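Local coordinates for secreted protein (Streptomyces lividans TK24, PDB 5LXZ) that is a copper metalloradical protein of the AA5 family, probably acting as an oxidase related to galactose oxidase, at residues Thr338-Ala346 / Asp391-Pro399. The protein carries 1 engineered substitution. Numbering follows the deposited sequence.
Sequences TKVPGMSDA and DDPKFVDGP
Two donor-acceptor pairs and a water join Pro341-Ser344 to Phe395-Asp397, where the two segments run almost parallel. Phe395 N gives its hydrogen to Pro341 O at 2.9 Å, nearly straight (168° at the hydrogen) and in the carbonyl plane; the same oxygen also takes a CA-H...O contact from Lys394. At the other end Ser344 OG, anti to its own carbonyl carbon (chi1 -69°), reaches Asp397 OD1 and donates to it at 2.6 Å, meeting the syn lone pair. The backbone N of Ser344 donates to a water at 3.0 Å, which in turn donates to Asp397 OD1. OD1 thus accepts twice, while OD2 is paired with Lys382 in a salt bridge. An alanine in place of Asp397 would probably leave Ser344 OG and the water without their shared acceptor and would take one carboxylate partner from Lys382. To one side of the two hydrogen bonds, Met343 bends at chi2 and chi3 and lays CE over the centre of the Phe395 ring, 3.5 Å from its centroid and 13° off the normal, a CH-pi contact; SD lies above the same face in a Met-aromatic contact. Val340 CG1 approaches the ring obliquely, 3.9 Å from Phe395 CD2, and Val367 adds to the packing around Met343 and Phe395. Strands 337-339 and 395-397 are each the fourth strand, at one edge of successive four-stranded antiparallel sheets, and the loop leaving strand 337-339 packs against strand 395-397 and the residues before it, in the next sheet: an interblade contact of a Kelch-type beta-propeller.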
ATOM      1  N   THR A 338      -9.326  14.161  13.786  1.00  8.02           N
ATOM      2  CA  THR A 338      -8.520  14.850  14.780  1.00  8.56           C
ATOM      3  C   THR A 338      -7.038  14.611  14.444  1.00  8.51           C
ATOM      4  O   THR A 338      -6.568  13.480  14.480  1.00  8.70           O
ATOM      5  CB  THR A 338      -8.836  14.348  16.170  1.00 10.15           C
ATOM      6  OG1 THR A 338     -10.238  14.466  16.451  1.00 11.46           O
ATOM      7  CG2 THR A 338      -8.105  15.210  17.226  1.00 11.15           C
ATOM      8  N   LYS A 339      -6.325  15.687  14.098  1.00  8.85           N
ATOM      9  CA  LYS A 339      -4.919  15.566  13.687  1.00  9.30           C
ATOM     10  C   LYS A 339      -4.058  15.141  14.839  1.00  8.96           C
ATOM     11  O   LYS A 339      -4.317  15.529  15.998  1.00  9.65           O
ATOM     12  CB  LYS A 339      -4.470  16.900  13.119  1.00 10.50           C
ATOM     13  CG  LYS A 339      -5.189  17.178  11.810  1.00 12.12           C
ATOM     14  CD  LYS A 339      -4.861  18.567  11.277  1.00 15.03           C
ATOM     15  CE  LYS A 339      -5.435  18.794   9.885  1.00 17.79           C
ATOM     16  NZ  LYS A 339      -6.878  19.123   9.939  1.00 20.52           N
ATOM     17  N   VAL A 340      -3.042  14.357  14.538  1.00  8.07           N
ATOM     18  CA  VAL A 340      -2.049  13.887  15.484  1.00  9.08           C
ATOM     19  C   VAL A 340      -0.753  14.635  15.153  1.00  8.38           C
ATOM     20  O   VAL A 340      -0.217  14.486  14.058  1.00  9.84           O
ATOM     21  CB  VAL A 340      -1.865  12.348  15.458  1.00  9.55           C
ATOM     22  CG1 VAL A 340      -0.699  11.881  16.316  1.00  9.69           C
ATOM     23  CG2 VAL A 340      -3.140  11.661  15.962  1.00 10.50           C
ATOM     24  N   PRO A 341      -0.238  15.455  16.115  1.00  8.39           N
ATOM     25  CA  PRO A 341       0.972  16.259  15.895  1.00  9.01           C
ATOM     26  C   PRO A 341       2.272  15.470  16.022  1.00  9.16           C
ATOM     27  O   PRO A 341       2.277  14.280  16.432  1.00  9.91           O
ATOM     28  CB  PRO A 341       0.861  17.263  17.029  1.00  8.49           C
ATOM     29  CG  PRO A 341       0.269  16.497  18.140  1.00  8.88           C
ATOM     30  CD  PRO A 341      -0.731  15.597  17.468  1.00  8.50           C
ATOM     31  N   GLY A 342       3.368  16.136  15.691  1.00  9.23           N
ATOM     32  CA  GLY A 342       4.679  15.645  16.012  1.00  8.65           C
ATOM     33  C   GLY A 342       5.453  14.922  14.938  1.00  8.69           C
ATOM     34  O   GLY A 342       6.594  14.570  15.168  1.00  9.17           O
ATOM     35  N   MET A 343       4.825  14.653  13.797  1.00  8.14           N
ATOM     36  CA  MET A 343       5.478  13.929  12.725  1.00  8.97           C
ATOM     37  C   MET A 343       6.709  14.676  12.158  1.00  8.73           C
ATOM     38  O   MET A 343       6.561  15.725  11.542  1.00  9.73           O
ATOM     39  CB  MET A 343       4.495  13.646  11.584  1.00  9.76           C
ATOM     40  CG  MET A 343       5.125  12.961  10.379  1.00 10.64           C
ATOM     41  SD  MET A 343       5.608  11.254  10.614  1.00 10.51           S
ATOM     42  CE  MET A 343       3.966  10.477  10.634  1.00  9.52           C
ATOM     43  N   SER A 344       7.881  14.083  12.340  1.00  9.19           N
ATOM     44  CA  SER A 344       9.082  14.550  11.653  1.00  8.96           C
ATOM     45  C   SER A 344       9.002  14.243  10.199  1.00  8.42           C
ATOM     46  O   SER A 344       8.405  13.228   9.816  1.00  7.89           O
ATOM     47  CB  SER A 344      10.308  13.924  12.218  1.00  9.66           C
ATOM     48  OG  SER A 344      10.521  14.418  13.527  1.00 11.66           O
ATOM     49  N   ASP A 345       9.606  15.059   9.330  1.00  8.41           N
ATOM     50  CA  ASP A 345       9.602  14.761   7.870  1.00  8.66           C
ATOM     51  C   ASP A 345       8.166  14.588   7.395  1.00  7.97           C
ATOM     52  O   ASP A 345       7.846  13.653   6.665  1.00  7.50           O
ATOM     53  CB  ASP A 345      10.503  13.569   7.499  1.00  8.93           C
ATOM     54  CG  ASP A 345      11.971  13.866   7.740  1.00  9.32           C
ATOM     55  OD1 ASP A 345      12.290  15.081   7.768  1.00 11.22           O
ATOM     56  OD2 ASP A 345      12.749  12.921   7.814  1.00 10.27           O
ATOM     57  N   ALA A 346       7.287  15.507   7.823  1.00  7.94           N
ATOM     58  CA  ALA A 346       5.890  15.456   7.416  1.00  8.11           C
ATOM     59  C   ALA A 346       5.723  15.761   5.928  1.00  8.07           C
ATOM     60  O   ALA A 346       4.692  15.446   5.327  1.00  8.21           O
ATOM     61  CB  ALA A 346       5.076  16.392   8.260  1.00  8.85           C
ATOM     62  N   ASP A 391      -3.600  10.079  25.978  1.00 34.17           N
ATOM     63  CA  ASP A 391      -4.731  11.029  25.911  1.00 37.11           C
ATOM     64  C   ASP A 391      -4.495  12.101  24.859  1.00 35.20           C
ATOM     65  O   ASP A 391      -5.434  12.456  24.136  1.00 35.75           O
ATOM     66  CB  ASP A 391      -5.008  11.682  27.274  1.00 41.98           C
ATOM     67  CG  ASP A 391      -5.546  10.686  28.300  1.00 46.44           C
ATOM     68  OD1 ASP A 391      -6.397   9.840  27.929  1.00 50.08           O
ATOM     69  OD2 ASP A 391      -5.113  10.749  29.471  1.00 51.76           O
ATOM     70  N   ASP A 392      -3.251  12.601  24.796  1.00 33.72           N
ATOM     71  CA  ASP A 392      -2.798  13.536  23.761  1.00 31.32           C
ATOM     72  C   ASP A 392      -1.734  12.817  22.899  1.00 23.96           C
ATOM     73  O   ASP A 392      -0.529  12.948  23.141  1.00 24.32           O
ATOM     74  CB  ASP A 392      -2.208  14.820  24.373  1.00 35.09           C
ATOM     75  CG  ASP A 392      -3.281  15.767  24.908  1.00 42.15           C
ATOM     76  OD1 ASP A 392      -4.369  15.282  25.313  1.00 45.64           O
ATOM     77  OD2 ASP A 392      -3.030  17.004  24.918  1.00 46.46           O
ATOM     78  N   PRO A 393      -2.187  12.020  21.923  1.00 20.93           N
ATOM     79  CA  PRO A 393      -1.201  11.270  21.143  1.00 17.43           C
ATOM     80  C   PRO A 393      -0.356  12.164  20.287  1.00 15.35           C
ATOM     81  O   PRO A 393      -0.817  13.230  19.863  1.00 15.03           O
ATOM     82  CB  PRO A 393      -2.058  10.373  20.262  1.00 18.32           C
ATOM     83  CG  PRO A 393      -3.324  11.119  20.110  1.00 21.63           C
ATOM     84  CD  PRO A 393      -3.547  11.769  21.433  1.00 21.45           C
ATOM     85  N   LYS A 394       0.876  11.726  20.049  1.00 12.42           N
ATOM     86  CA  LYS A 394       1.789  12.447  19.201  1.00 12.40           C
ATOM     87  C   LYS A 394       2.796  11.472  18.647  1.00 11.14           C
ATOM     88  O   LYS A 394       3.014  10.385  19.218  1.00 11.43           O
ATOM     89  CB  LYS A 394       2.519  13.552  19.957  1.00 14.41           C
ATOM     90  CG  LYS A 394       3.411  13.035  21.063  1.00 17.02           C
ATOM     91  CD  LYS A 394       4.031  14.107  21.950  1.00 20.06           C
ATOM     92  CE  LYS A 394       4.781  13.457  23.112  1.00 21.83           C
ATOM     93  NZ  LYS A 394       4.940  14.399  24.253  0.50 22.51           N
ATOM     94  N   PHE A 395       3.384  11.857  17.531  1.00  9.47           N
ATOM     95  CA  PHE A 395       4.549  11.199  17.008  1.00  9.36           C
ATOM     96  C   PHE A 395       5.817  11.696  17.705  1.00  9.99           C
ATOM     97  O   PHE A 395       5.958  12.909  17.965  1.00 11.41           O
ATOM     98  CB  PHE A 395       4.683  11.389  15.519  1.00  9.35           C
ATOM     99  CG  PHE A 395       3.750  10.545  14.719  1.00  9.37           C
ATOM    100  CD1 PHE A 395       4.126   9.251  14.327  1.00  9.78           C
ATOM    101  CD2 PHE A 395       2.536  11.053  14.311  1.00  9.75           C
ATOM    102  CE1 PHE A 395       3.293   8.481  13.559  1.00 10.35           C
ATOM    103  CE2 PHE A 395       1.689  10.242  13.538  1.00  9.87           C
ATOM    104  CZ  PHE A 395       2.097   8.988  13.182  1.00  9.89           C
ATOM    105  N   VAL A 396       6.707  10.746  17.955  1.00  9.83           N
ATOM    106  CA  VAL A 396       8.077  11.037  18.418  1.00 10.44           C
ATOM    107  C   VAL A 396       9.001  10.246  17.552  1.00 10.73           C
ATOM    108  O   VAL A 396       8.654   9.138  17.105  1.00 10.29           O
ATOM    109  CB  VAL A 396       8.299  10.697  19.896  1.00 12.00           C
ATOM    110  CG1 VAL A 396       7.363  11.497  20.763  1.00 12.37           C
ATOM    111  CG2 VAL A 396       8.098   9.236  20.167  1.00 13.12           C
ATOM    112  N   ASP A 397      10.187  10.766  17.279  1.00 10.21           N
ATOM    113  CA  ASP A 397      11.122  10.038  16.436  1.00 10.72           C
ATOM    114  C   ASP A 397      11.553   8.748  17.119  1.00 10.77           C
ATOM    115  O   ASP A 397      11.786   8.711  18.342  1.00 10.91           O
ATOM    116  CB  ASP A 397      12.388  10.859  16.117  1.00 11.82           C
ATOM    117  CG  ASP A 397      12.133  12.015  15.199  1.00 13.33           C
ATOM    118  OD1 ASP A 397      10.987  12.185  14.734  1.00 13.63           O
ATOM    119  OD2 ASP A 397      13.100  12.785  14.901  1.00 13.66           O
ATOM    120  N   GLY A 398      11.649   7.691  16.315  1.00 10.45           N
ATOM    121  CA  GLY A 398      12.293   6.443  16.725  1.00  9.78           C
ATOM    122  C   GLY A 398      13.716   6.419  16.193  1.00  9.90           C
ATOM    123  O   GLY A 398      14.295   7.450  15.805  1.00 10.39           O
ATOM    124  N   PRO A 399      14.317   5.233  16.154  1.00  9.83           N
ATOM    125  CA  PRO A 399      15.660   5.139  15.612  1.00 10.42           C
ATOM    126  C   PRO A 399      15.704   5.448  14.133  1.00 10.55           C
ATOM    127  O   PRO A 399      14.750   5.142  13.377  1.00 10.30           O
ATOM    128  CB  PRO A 399      16.042   3.663  15.875  1.00 10.91           C
ATOM    129  CG  PRO A 399      14.739   2.958  15.851  1.00 10.50           C
ATOM    130  CD  PRO A 399      13.742   3.898  16.452  1.00 10.48           C
TER
HETATM  131  O   HOH W   1       8.174  12.174  14.678  1.00  8.59           O